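Local structure of potential RNA-dependent RNA polymerase (Human picobirnavirus, 5I62) at residues P232-M237 against Q355-D360; R242-M247 against C396-R401; I368-V373 against Q389-Q394; T405-D410 against V414-T419. The protein catalyses RNA-templated synthesis of RNA from ribonucleoside triphosphates, probably serving both transcription and genome replication of a double-stranded RNA virus. All blocks are in the same frame, centred on the assembly; numbering follows the deposited sequence.

Contact 1 of 4, residues P232-M237 against Q355-D360; sequences PAWVSM and QCLGDD
L357 turns its CG anti to the backbone N (chi1 174°), and W234 turns its CG anti to the carbonyl carbon (chi1 -72°). With chi2 at 76°, L357 sends CD1 to the indole and CD2 to A233. L357 CD1 lies 3.3 Å from W234 NE1 and meets the ring obliquely. L357 CD2 rests 3.6 Å from A233 CB. W234 NE1 also gives a hydrogen bond to N328 OD1 of helix 327-345, which should steady the rotation of the indole. Farther back, the P232 ring lies against the end of the Q355 side chain, whose chain is extended beyond CG. No hydrogen bond crosses the contact.

Each segment is held by its own turn. P232 O accepts from V235 N at 2.8 Å and from S236 N at 3.1 Å. S236 then N-caps helix 237-250 through A239 N. On the other side, a type II' beta turn runs from L357 to D360, with D360 N bonded to L357 O at 2.8 Å. G358 takes a positive phi in it. The turn holds G358, D359 and D360, the GDD signature of motif C in the palm of viral RNA-dependent RNA polymerases.

Contact 2 of 4, residues R242-M247 against C396-R401; sequences RRITKM and CTYLRR
The ring of Y398 meets I244 obliquely, with I244 CD1 4.4 Å from Y398 CD2. Over one face of the ring sits L399 CG, 3.7 Å above the plane and near its centre. The second flat group is the guanidinium of R401, whose edge takes the L399 carbonyl in its plane. R401 NH1 donates to L399 O at 2.7 Å, with an N-H...O angle of 155°, and reaches the oxygen nearly head-on. This bond ties the arginine back onto its own turn. That turn, from Y398 to R401, is a type I' beta turn closed by R401 N to Y398 O at 3.0 Å.

The rest of the contact is apolar. C396 SG stands between its backbone N and carbonyl carbon (chi1 63°), which points it at the helix. There it meets I244 CG2 at 4.0 Å. M247 CE comes from the next helical turn and lies 4.3 Å from C396 SG. All four touching residues are buried.

The hairpin of strands 395-398 and 401-404 is consistent with motif E of viral polymerases, often called the primer grip. Helix 237-250 runs roughly antiparallel to strand 396-398, at 150°, with the axes 11.3 Å apart. I244 and Y398 also pack on V362 of strand 360-363 and on Q355 of strand 355-357, so helix and hairpin both pack against strands of the palm sheet.

Contact 3 of 4, residues I368-V373 against Q389-Q394; sequences ISAEDV and QYVSKQ
A370, which meets both V391 and Q389, follows S369, the N-cap of helix 370-378. S369 OG accepts from D372 N at 3.1 Å with an N-H...O angle of 155°, and gives a weak bond to E371 OE2. A370 opens the helix and carries the contact through its one methyl. A370 CB lies 3.5 Å from V391 CG2 and 4.1 Å from Q389 CB. V391 CG2 is anti to the carbonyl carbon and beside the backbone N, and this branch does the touching.

The contact sets the first turn of the helix against strand 390-392, an outermost strand of the four-stranded antiparallel palm sheet. A helix here, between motif C and the hairpin of strands 395-398 and 401-404, is consistent with motif D of viral polymerases.

E371 follows, its CB pointing away from the strand. V373 closes the first helical turn, its N bonded to S369 O at 3.0 Å. Its side chain packs on T260 of strand 257-261. On the strand side, the Q389 chain bends about its CB-CG bond (chi2 -54°). Its amide leaves the alanine and binds past the contact: OE1 accepts from D261 N, and NE2 donates to N385 O. Beyond V391, S392 OG accepts from Q394 N at 3.1 Å in an ST turn, and the same oxygen pairs with D395 N.

Contact 4 of 4, residues T405-D410 against V414-T419; sequences TDYRVD and VGVYST
Y407 reaches V414 and V416 with one side of its ring. From CB the chain runs to CG, anti to the backbone N (chi1 -169°), which swings the ring toward the later segment. CD1 comes first: Y407 CD1 is 3.9 Å from V414 CG2. The next atom, Y407 CE1, touches V414 CG2 at 3.7 Å and V416 CG2 at 3.8 Å. The V414 methyl sits at the ring edge, near its plane, while V416 approaches obliquely. At the tip, OH pairs with Y456 O, and the ring also meets W62 edge-to-face.

V409 adds a second apolar touch. V409 CG2 lies 3.8 Å from V414 CG2, and the two valine side chains cross at about a right angle. V414 thus packs against both Y407 and V409. No direct hydrogen bond crosses, but a water lies 2.7 Å from Y407 O and 2.9 Å from V414 O and can link the two.

These touches fold back the loop joining strands 401-404 and 416-417 of a three-stranded sheet. It has its own brace. R408 grips T405 side-on, with NE to T405 O at 2.7 Å and NH2 to T405 OG1 at 3.0 Å.

R408 NH1 also makes a salt bridge with D249 of helix 237-250, and G415 N bonds to D241 OD2 of that helix. V416 packs on L65 of helix 63-73 and pairs through its backbone with W402 of strand 401-404.

From the N terminus, the chain meets 232-237 first and 242-247 next, at the start of two long loops. The first closes at 355-360. The second stays open until 396-401, so contacts 1 and 2 cross. They touch where Y398 and I244 meet the 355-360 strand and turn. Contact 3 opens and closes within the span of contact 2, and strand 390-392 is followed, after a short turn, by strand 395-398. Contact 4 follows all three and closes a short loop. Its T405 N probably bonds to Q394 O of contact 3, and R408 touches T245 of contact 2. Together they tie helices 237-250 and 370-378 to the four-stranded palm sheet and the three-stranded sheet beside it.

Contact 1 of 4, residues P232-M237 against Q355-D360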
# COMPACT_ATOMS: atom_id res chain seq x y z
N PRO A 232 -6.22 -9.35 -9.13
CA PRO A 232 -5.37 -8.89 -10.23
C PRO A 232 -4.31 -7.87 -9.81
O PRO A 232 -3.21 -7.89 -10.38
CB PRO A 232 -6.37 -8.27 -11.22
CG PRO A 232 -7.67 -9.02 -10.96
CD PRO A 232 -7.66 -9.24 -9.44
N ALA A 233 -4.59 -7.01 -8.83
CA ALA A 233 -3.61 -6.02 -8.40
C ALA A 233 -2.36 -6.66 -7.78
O ALA A 233 -1.31 -6.01 -7.71
CB ALA A 233 -4.23 -5.03 -7.42
N TRP A 234 -2.46 -7.90 -7.32
CA TRP A 234 -1.29 -8.65 -6.87
C TRP A 234 -0.47 -9.18 -8.04
O TRP A 234 0.65 -9.64 -7.82
CB TRP A 234 -1.69 -9.83 -5.97
CG TRP A 234 -2.17 -9.44 -4.62
CD1 TRP A 234 -2.16 -8.19 -4.07
CD2 TRP A 234 -2.75 -10.31 -3.63
NE1 TRP A 234 -2.69 -8.23 -2.80
CE2 TRP A 234 -3.06 -9.52 -2.51
CE3 TRP A 234 -3.02 -11.67 -3.60
CZ2 TRP A 234 -3.65 -10.05 -1.36
CZ3 TRP A 234 -3.61 -12.20 -2.46
CH2 TRP A 234 -3.92 -11.39 -1.36
N VAL A 235 -1.01 -9.16 -9.25
CA VAL A 235 -0.28 -9.70 -10.39
C VAL A 235 0.37 -8.56 -11.15
O VAL A 235 1.60 -8.52 -11.28
CB VAL A 235 -1.20 -10.53 -11.30
CG1 VAL A 235 -0.41 -11.09 -12.50
CG2 VAL A 235 -1.85 -11.67 -10.51
N SER A 236 -0.43 -7.63 -11.66
CA SER A 236 0.10 -6.54 -12.48
C SER A 236 -1.00 -5.55 -12.79
O SER A 236 -2.18 -5.86 -12.67
CB SER A 236 0.68 -7.08 -13.79
OG SER A 236 -0.37 -7.49 -14.63
N MET A 237 -0.59 -4.36 -13.23
CA MET A 237 -1.57 -3.37 -13.67
C MET A 237 -2.27 -3.82 -14.95
O MET A 237 -3.41 -3.42 -15.21
CB MET A 237 -0.90 -2.02 -13.86
CG MET A 237 -0.34 -1.42 -12.57
SD MET A 237 -1.64 -0.92 -11.41
CE MET A 237 -1.69 -2.31 -10.28
N GLN A 355 -13.37 -5.56 -8.28
CA GLN A 355 -12.02 -5.74 -7.77
C GLN A 355 -11.85 -4.99 -6.45
O GLN A 355 -12.52 -3.98 -6.21
CB GLN A 355 -10.96 -5.22 -8.75
CG GLN A 355 -10.91 -5.89 -10.08
CD GLN A 355 -9.78 -5.36 -10.93
OE1 GLN A 355 -10.00 -4.72 -11.96
NE2 GLN A 355 -8.55 -5.59 -10.48
N CYS A 356 -10.93 -5.47 -5.62
CA CYS A 356 -10.52 -4.72 -4.45
C CYS A 356 -9.08 -5.05 -4.08
O CYS A 356 -8.56 -6.12 -4.39
CB CYS A 356 -11.44 -4.98 -3.24
SG CYS A 356 -11.69 -6.71 -2.83
N LEU A 357 -8.45 -4.11 -3.40
CA LEU A 357 -7.08 -4.28 -2.93
C LEU A 357 -6.92 -3.39 -1.72
O LEU A 357 -7.06 -2.17 -1.84
CB LEU A 357 -6.07 -3.90 -4.01
CG LEU A 357 -4.63 -3.92 -3.50
CD1 LEU A 357 -4.13 -5.35 -3.38
CD2 LEU A 357 -3.71 -3.09 -4.39
N GLY A 358 -6.70 -3.99 -0.56
CA GLY A 358 -6.62 -3.20 0.66
C GLY A 358 -7.88 -2.37 0.83
O GLY A 358 -8.99 -2.91 0.80
N ASP A 359 -7.72 -1.06 0.96
CA ASP A 359 -8.85 -0.16 1.15
C ASP A 359 -9.42 0.37 -0.16
O ASP A 359 -10.28 1.26 -0.12
CB ASP A 359 -8.46 1.01 2.07
CG ASP A 359 -7.50 2.01 1.42
OD1 ASP A 359 -6.91 1.71 0.37
OD2 ASP A 359 -7.33 3.11 1.99
N ASP A 360 -8.98 -0.14 -1.31
CA ASP A 360 -9.40 0.36 -2.61
C ASP A 360 -10.32 -0.64 -3.28
O ASP A 360 -10.02 -1.83 -3.31
CB ASP A 360 -8.19 0.62 -3.51
CG ASP A 360 -8.32 1.91 -4.27
OD1 ASP A 360 -9.18 2.02 -5.17
OD2 ASP A 360 -7.55 2.84 -3.92

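Contact 2 of 4, residues R242-M247 against C396-R401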
# COMPACT_ATOMS: atom_id res chain seq x y z
N ARG A 242 -7.33 -5.75 -17.47
CA ARG A 242 -8.16 -6.76 -18.11
C ARG A 242 -9.45 -6.98 -17.35
O ARG A 242 -10.51 -7.14 -17.96
CB ARG A 242 -7.42 -8.08 -18.27
CG ARG A 242 -6.43 -8.03 -19.41
CD ARG A 242 -5.98 -9.40 -19.78
NE ARG A 242 -6.16 -10.30 -18.65
CZ ARG A 242 -5.15 -10.69 -17.87
NH1 ARG A 242 -3.91 -10.25 -18.10
NH2 ARG A 242 -5.39 -11.51 -16.84
N ARG A 243 -9.39 -6.99 -16.02
CA ARG A 243 -10.62 -7.20 -15.26
C ARG A 243 -11.53 -5.97 -15.30
O ARG A 243 -12.76 -6.11 -15.35
CB ARG A 243 -10.32 -7.61 -13.83
CG ARG A 243 -11.57 -8.09 -13.10
CD ARG A 243 -11.28 -9.18 -12.10
NE ARG A 243 -10.62 -10.34 -12.68
CZ ARG A 243 -10.11 -11.34 -11.96
NH1 ARG A 243 -10.20 -11.31 -10.64
NH2 ARG A 243 -9.50 -12.37 -12.56
N ILE A 244 -10.95 -4.77 -15.27
CA ILE A 244 -11.75 -3.55 -15.48
C ILE A 244 -12.54 -3.67 -16.77
O ILE A 244 -13.75 -3.37 -16.83
CB ILE A 244 -10.87 -2.29 -15.51
CG1 ILE A 244 -10.15 -2.04 -14.18
CG2 ILE A 244 -11.71 -1.07 -15.92
CD1 ILE A 244 -11.07 -1.74 -13.04
N THR A 245 -11.86 -4.08 -17.85
CA THR A 245 -12.50 -4.26 -19.15
C THR A 245 -13.69 -5.22 -19.06
O THR A 245 -14.78 -4.93 -19.56
CB THR A 245 -11.48 -4.75 -20.18
OG1 THR A 245 -10.30 -3.93 -20.17
CG2 THR A 245 -12.09 -4.75 -21.59
N LYS A 246 -13.48 -6.38 -18.42
CA LYS A 246 -14.55 -7.37 -18.29
C LYS A 246 -15.71 -6.83 -17.47
O LYS A 246 -16.87 -7.13 -17.76
CB LYS A 246 -14.00 -8.66 -17.68
CG LYS A 246 -13.05 -9.41 -18.61
CD LYS A 246 -13.73 -9.57 -19.98
CE LYS A 246 -12.74 -9.88 -21.10
NZ LYS A 246 -12.14 -11.25 -21.00
N MET A 247 -15.41 -6.00 -16.46
CA MET A 247 -16.46 -5.40 -15.64
C MET A 247 -17.35 -4.50 -16.50
O MET A 247 -18.59 -4.54 -16.39
CB MET A 247 -15.82 -4.62 -14.48
CG MET A 247 -16.84 -3.99 -13.52
SD MET A 247 -16.03 -2.82 -12.39
CE MET A 247 -15.58 -1.54 -13.57
N CYS A 396 -14.15 4.86 -14.44
CA CYS A 396 -13.90 4.57 -13.04
C CYS A 396 -12.47 4.95 -12.71
O CYS A 396 -11.64 5.18 -13.59
CB CYS A 396 -14.16 3.08 -12.72
SG CYS A 396 -13.06 1.95 -13.61
N THR A 397 -12.20 5.05 -11.42
CA THR A 397 -10.84 5.23 -10.93
C THR A 397 -10.56 4.11 -9.95
O THR A 397 -11.42 3.78 -9.13
CB THR A 397 -10.63 6.60 -10.28
OG1 THR A 397 -11.57 6.75 -9.21
CG2 THR A 397 -10.85 7.72 -11.29
N TYR A 398 -9.38 3.52 -10.05
CA TYR A 398 -8.99 2.40 -9.21
C TYR A 398 -7.47 2.44 -9.13
O TYR A 398 -6.82 2.53 -10.17
CB TYR A 398 -9.48 1.07 -9.79
CG TYR A 398 -9.14 -0.15 -8.98
CD1 TYR A 398 -9.46 -0.23 -7.63
CD2 TYR A 398 -8.48 -1.23 -9.57
CE1 TYR A 398 -9.14 -1.36 -6.89
CE2 TYR A 398 -8.17 -2.37 -8.83
CZ TYR A 398 -8.50 -2.42 -7.48
OH TYR A 398 -8.19 -3.55 -6.74
N LEU A 399 -6.94 2.41 -7.91
CA LEU A 399 -5.49 2.47 -7.66
C LEU A 399 -4.87 3.72 -8.29
O LEU A 399 -3.76 3.67 -8.82
CB LEU A 399 -4.78 1.21 -8.15
CG LEU A 399 -5.33 -0.11 -7.59
CD1 LEU A 399 -4.53 -1.30 -8.12
CD2 LEU A 399 -5.36 -0.10 -6.06
N ARG A 400 -5.61 4.83 -8.23
CA ARG A 400 -5.20 6.12 -8.78
C ARG A 400 -4.94 6.06 -10.29
O ARG A 400 -4.15 6.85 -10.82
CB ARG A 400 -3.98 6.68 -8.04
CG ARG A 400 -4.31 7.11 -6.61
CD ARG A 400 -3.10 7.77 -5.95
NE ARG A 400 -3.02 7.51 -4.51
CZ ARG A 400 -3.81 8.08 -3.60
NH1 ARG A 400 -4.76 8.94 -3.97
NH2 ARG A 400 -3.66 7.78 -2.31
N ARG A 401 -5.62 5.16 -10.99
CA ARG A 401 -5.64 5.15 -12.45
C ARG A 401 -7.07 5.32 -12.96
O ARG A 401 -8.00 4.74 -12.40
CB ARG A 401 -5.09 3.84 -13.03
CG ARG A 401 -3.60 3.79 -13.20
CD ARG A 401 -2.99 3.28 -11.95
NE ARG A 401 -1.56 3.01 -12.07
CZ ARG A 401 -0.77 2.89 -11.01
NH1 ARG A 401 -1.30 3.04 -9.80
NH2 ARG A 401 0.53 2.63 -11.15

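Contact 3 of 4, residues I368-V373 against Q389-Q394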
# COMPACT_ATOMS: atom_id res chain seq x y z
N ILE A 368 -26.95 -1.25 -7.96
CA ILE A 368 -26.00 -0.69 -6.99
C ILE A 368 -26.07 0.83 -6.96
O ILE A 368 -26.26 1.49 -7.99
CB ILE A 368 -24.57 -1.15 -7.32
CG1 ILE A 368 -23.57 -0.66 -6.28
CG2 ILE A 368 -24.12 -0.65 -8.71
CD1 ILE A 368 -22.18 -1.24 -6.53
N SER A 369 -25.92 1.40 -5.76
CA SER A 369 -25.71 2.82 -5.59
C SER A 369 -24.58 3.04 -4.58
O SER A 369 -24.28 2.16 -3.78
CB SER A 369 -26.99 3.55 -5.16
OG SER A 369 -27.33 3.26 -3.81
N ALA A 370 -23.95 4.21 -4.63
CA ALA A 370 -22.85 4.48 -3.70
C ALA A 370 -23.35 4.53 -2.27
O ALA A 370 -22.68 4.08 -1.34
CB ALA A 370 -22.15 5.78 -4.07
N GLU A 371 -24.55 5.08 -2.05
CA GLU A 371 -25.01 5.19 -0.68
C GLU A 371 -25.46 3.83 -0.14
O GLU A 371 -25.34 3.57 1.07
CB GLU A 371 -26.11 6.25 -0.59
CG GLU A 371 -27.35 5.84 -1.34
CD GLU A 371 -27.29 6.17 -2.84
OE1 GLU A 371 -26.23 6.69 -3.31
OE2 GLU A 371 -28.28 5.89 -3.57
N ASP A 372 -25.98 2.95 -1.00
CA ASP A 372 -26.24 1.58 -0.56
C ASP A 372 -24.95 0.87 -0.16
O ASP A 372 -24.90 0.18 0.86
CB ASP A 372 -26.95 0.78 -1.64
CG ASP A 372 -28.42 1.15 -1.78
OD1 ASP A 372 -28.94 1.92 -0.95
OD2 ASP A 372 -29.06 0.64 -2.72
N VAL A 373 -23.93 0.96 -1.01
CA VAL A 373 -22.65 0.33 -0.67
C VAL A 373 -22.13 0.90 0.63
O VAL A 373 -21.70 0.16 1.54
CB VAL A 373 -21.64 0.53 -1.82
CG1 VAL A 373 -20.23 0.12 -1.38
CG2 VAL A 373 -22.05 -0.27 -3.05
N GLN A 389 -16.79 8.81 -2.47
CA GLN A 389 -17.14 7.74 -3.37
C GLN A 389 -17.29 8.34 -4.76
O GLN A 389 -17.58 9.53 -4.92
CB GLN A 389 -18.44 7.06 -2.93
CG GLN A 389 -18.54 6.80 -1.41
CD GLN A 389 -17.37 6.04 -0.83
OE1 GLN A 389 -17.05 4.93 -1.27
NE2 GLN A 389 -16.74 6.60 0.20
N TYR A 390 -17.05 7.53 -5.79
CA TYR A 390 -17.19 7.99 -7.16
C TYR A 390 -18.04 6.99 -7.94
O TYR A 390 -17.91 5.78 -7.77
CB TYR A 390 -15.82 8.17 -7.84
CG TYR A 390 -15.95 8.59 -9.29
CD1 TYR A 390 -16.24 9.92 -9.63
CD2 TYR A 390 -15.82 7.67 -10.32
CE1 TYR A 390 -16.38 10.31 -10.96
CE2 TYR A 390 -15.94 8.04 -11.65
CZ TYR A 390 -16.22 9.36 -11.97
OH TYR A 390 -16.35 9.72 -13.30
N VAL A 391 -18.90 7.53 -8.80
CA VAL A 391 -19.92 6.76 -9.51
C VAL A 391 -19.96 7.21 -10.96
O VAL A 391 -19.92 8.41 -11.25
CB VAL A 391 -21.29 6.94 -8.81
CG1 VAL A 391 -22.38 6.47 -9.66
CG2 VAL A 391 -21.34 6.21 -7.49
N SER A 392 -20.04 6.25 -11.88
CA SER A 392 -20.17 6.55 -13.30
C SER A 392 -20.63 5.30 -14.02
O SER A 392 -20.36 4.18 -13.58
CB SER A 392 -18.83 7.07 -13.88
OG SER A 392 -18.82 7.14 -15.30
N LYS A 393 -21.33 5.48 -15.15
CA LYS A 393 -21.63 4.34 -16.02
C LYS A 393 -20.54 4.06 -17.04
O LYS A 393 -20.51 2.95 -17.58
CB LYS A 393 -22.95 4.55 -16.77
CG LYS A 393 -24.17 4.65 -15.88
CD LYS A 393 -25.46 4.68 -16.68
CE LYS A 393 -26.63 5.02 -15.77
NZ LYS A 393 -27.93 5.02 -16.48
N GLN A 394 -19.66 5.02 -17.33
CA GLN A 394 -18.70 4.88 -18.42
C GLN A 394 -17.24 4.90 -17.99
O GLN A 394 -16.37 4.55 -18.80
CB GLN A 394 -18.88 5.97 -19.48
CG GLN A 394 -20.31 6.16 -20.02
CD GLN A 394 -21.15 7.05 -19.12
OE1 GLN A 394 -20.65 7.67 -18.16
NE2 GLN A 394 -22.46 7.12 -19.42

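Contact 4 of 4, residues T405-D410 against V414-T419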
# COMPACT_ATOMS: atom_id res chain seq x y z
N THR A 405 -14.66 3.19 -20.63
CA THR A 405 -15.12 2.12 -21.51
C THR A 405 -14.79 2.41 -22.97
O THR A 405 -14.58 1.47 -23.76
CB THR A 405 -16.62 1.86 -21.31
OG1 THR A 405 -16.99 0.65 -21.98
CG2 THR A 405 -17.49 3.04 -21.83
N ASP A 406 -14.69 3.69 -23.35
CA ASP A 406 -14.33 4.07 -24.72
C ASP A 406 -12.83 4.25 -24.93
O ASP A 406 -12.42 4.56 -26.05
CB ASP A 406 -15.06 5.35 -25.12
CG ASP A 406 -16.57 5.19 -25.11
OD1 ASP A 406 -17.04 4.08 -25.41
OD2 ASP A 406 -17.28 6.17 -24.80
N TYR A 407 -12.01 4.07 -23.90
CA TYR A 407 -10.57 4.27 -23.99
C TYR A 407 -9.90 2.90 -23.90
O TYR A 407 -9.52 2.45 -22.82
CB TYR A 407 -10.06 5.21 -22.91
CG TYR A 407 -8.63 5.66 -23.13
CD1 TYR A 407 -7.56 4.90 -22.67
CD2 TYR A 407 -8.36 6.83 -23.82
CE1 TYR A 407 -6.24 5.31 -22.89
CE2 TYR A 407 -7.05 7.26 -24.04
CZ TYR A 407 -6.00 6.49 -23.57
OH TYR A 407 -4.71 6.91 -23.79
N ARG A 408 -9.75 2.24 -25.04
CA ARG A 408 -9.23 0.89 -25.07
C ARG A 408 -8.04 0.83 -26.02
O ARG A 408 -8.06 1.46 -27.08
CB ARG A 408 -10.31 -0.13 -25.50
CG ARG A 408 -11.63 0.03 -24.75
CD ARG A 408 -12.47 -1.24 -24.76
NE ARG A 408 -13.69 -1.07 -23.97
CZ ARG A 408 -14.47 -2.07 -23.56
NH1 ARG A 408 -14.17 -3.32 -23.88
NH2 ARG A 408 -15.55 -1.81 -22.83
N VAL A 409 -7.02 0.09 -25.60
CA VAL A 409 -5.80 -0.17 -26.37
C VAL A 409 -5.70 -1.68 -26.54
O VAL A 409 -5.64 -2.42 -25.54
CB VAL A 409 -4.55 0.39 -25.66
CG1 VAL A 409 -3.26 0.04 -26.43
CG2 VAL A 409 -4.67 1.89 -25.46
N ASP A 410 -5.68 -2.15 -27.79
CA ASP A 410 -5.79 -3.58 -28.11
C ASP A 410 -6.92 -4.23 -27.32
O ASP A 410 -6.78 -5.33 -26.79
CB ASP A 410 -4.47 -4.31 -27.88
CG ASP A 410 -3.38 -3.88 -28.87
OD1 ASP A 410 -3.74 -3.37 -29.95
OD2 ASP A 410 -2.18 -4.07 -28.57
N VAL A 414 -7.20 0.30 -20.55
CA VAL A 414 -5.93 0.49 -19.85
C VAL A 414 -6.03 1.62 -18.83
O VAL A 414 -6.77 2.59 -19.00
CB VAL A 414 -4.79 0.75 -20.85
CG1 VAL A 414 -4.54 -0.48 -21.71
CG2 VAL A 414 -5.13 1.95 -21.73
N GLY A 415 -5.23 1.51 -17.76
CA GLY A 415 -5.28 2.49 -16.69
C GLY A 415 -4.39 3.69 -16.97
O GLY A 415 -3.21 3.54 -17.29
N VAL A 416 -4.95 4.89 -16.85
CA VAL A 416 -4.23 6.12 -17.13
C VAL A 416 -3.83 6.74 -15.80
O VAL A 416 -4.68 7.08 -14.98
CB VAL A 416 -5.08 7.09 -17.97
CG1 VAL A 416 -4.29 8.40 -18.19
CG2 VAL A 416 -5.48 6.44 -19.31
N TYR A 417 -2.53 6.89 -15.59
CA TYR A 417 -2.01 7.56 -14.42
C TYR A 417 -1.99 9.07 -14.67
O TYR A 417 -1.80 9.52 -15.80
CB TYR A 417 -0.63 7.02 -14.10
CG TYR A 417 -0.08 7.35 -12.73
CD1 TYR A 417 -0.33 6.52 -11.65
CD2 TYR A 417 0.72 8.47 -12.54
CE1 TYR A 417 0.20 6.80 -10.38
CE2 TYR A 417 1.25 8.76 -11.30
CZ TYR A 417 0.99 7.93 -10.22
OH TYR A 417 1.51 8.24 -9.00
N SER A 418 -2.21 9.84 -13.61
CA SER A 418 -2.22 11.29 -13.74
C SER A 418 -0.82 11.82 -14.05
O SER A 418 0.11 11.59 -13.27
CB SER A 418 -2.73 11.93 -12.46
OG SER A 418 -2.50 13.32 -12.47
N THR A 419 -0.67 12.55 -15.16
CA THR A 419 0.60 13.23 -15.40
C THR A 419 0.85 14.31 -14.36
O THR A 419 2.01 14.59 -14.02
CB THR A 419 0.63 13.85 -16.80
OG1 THR A 419 -0.47 14.76 -16.96
CG2 THR A 419 0.56 12.76 -17.87
O HOH W 1 -9.48 2.77 -20.09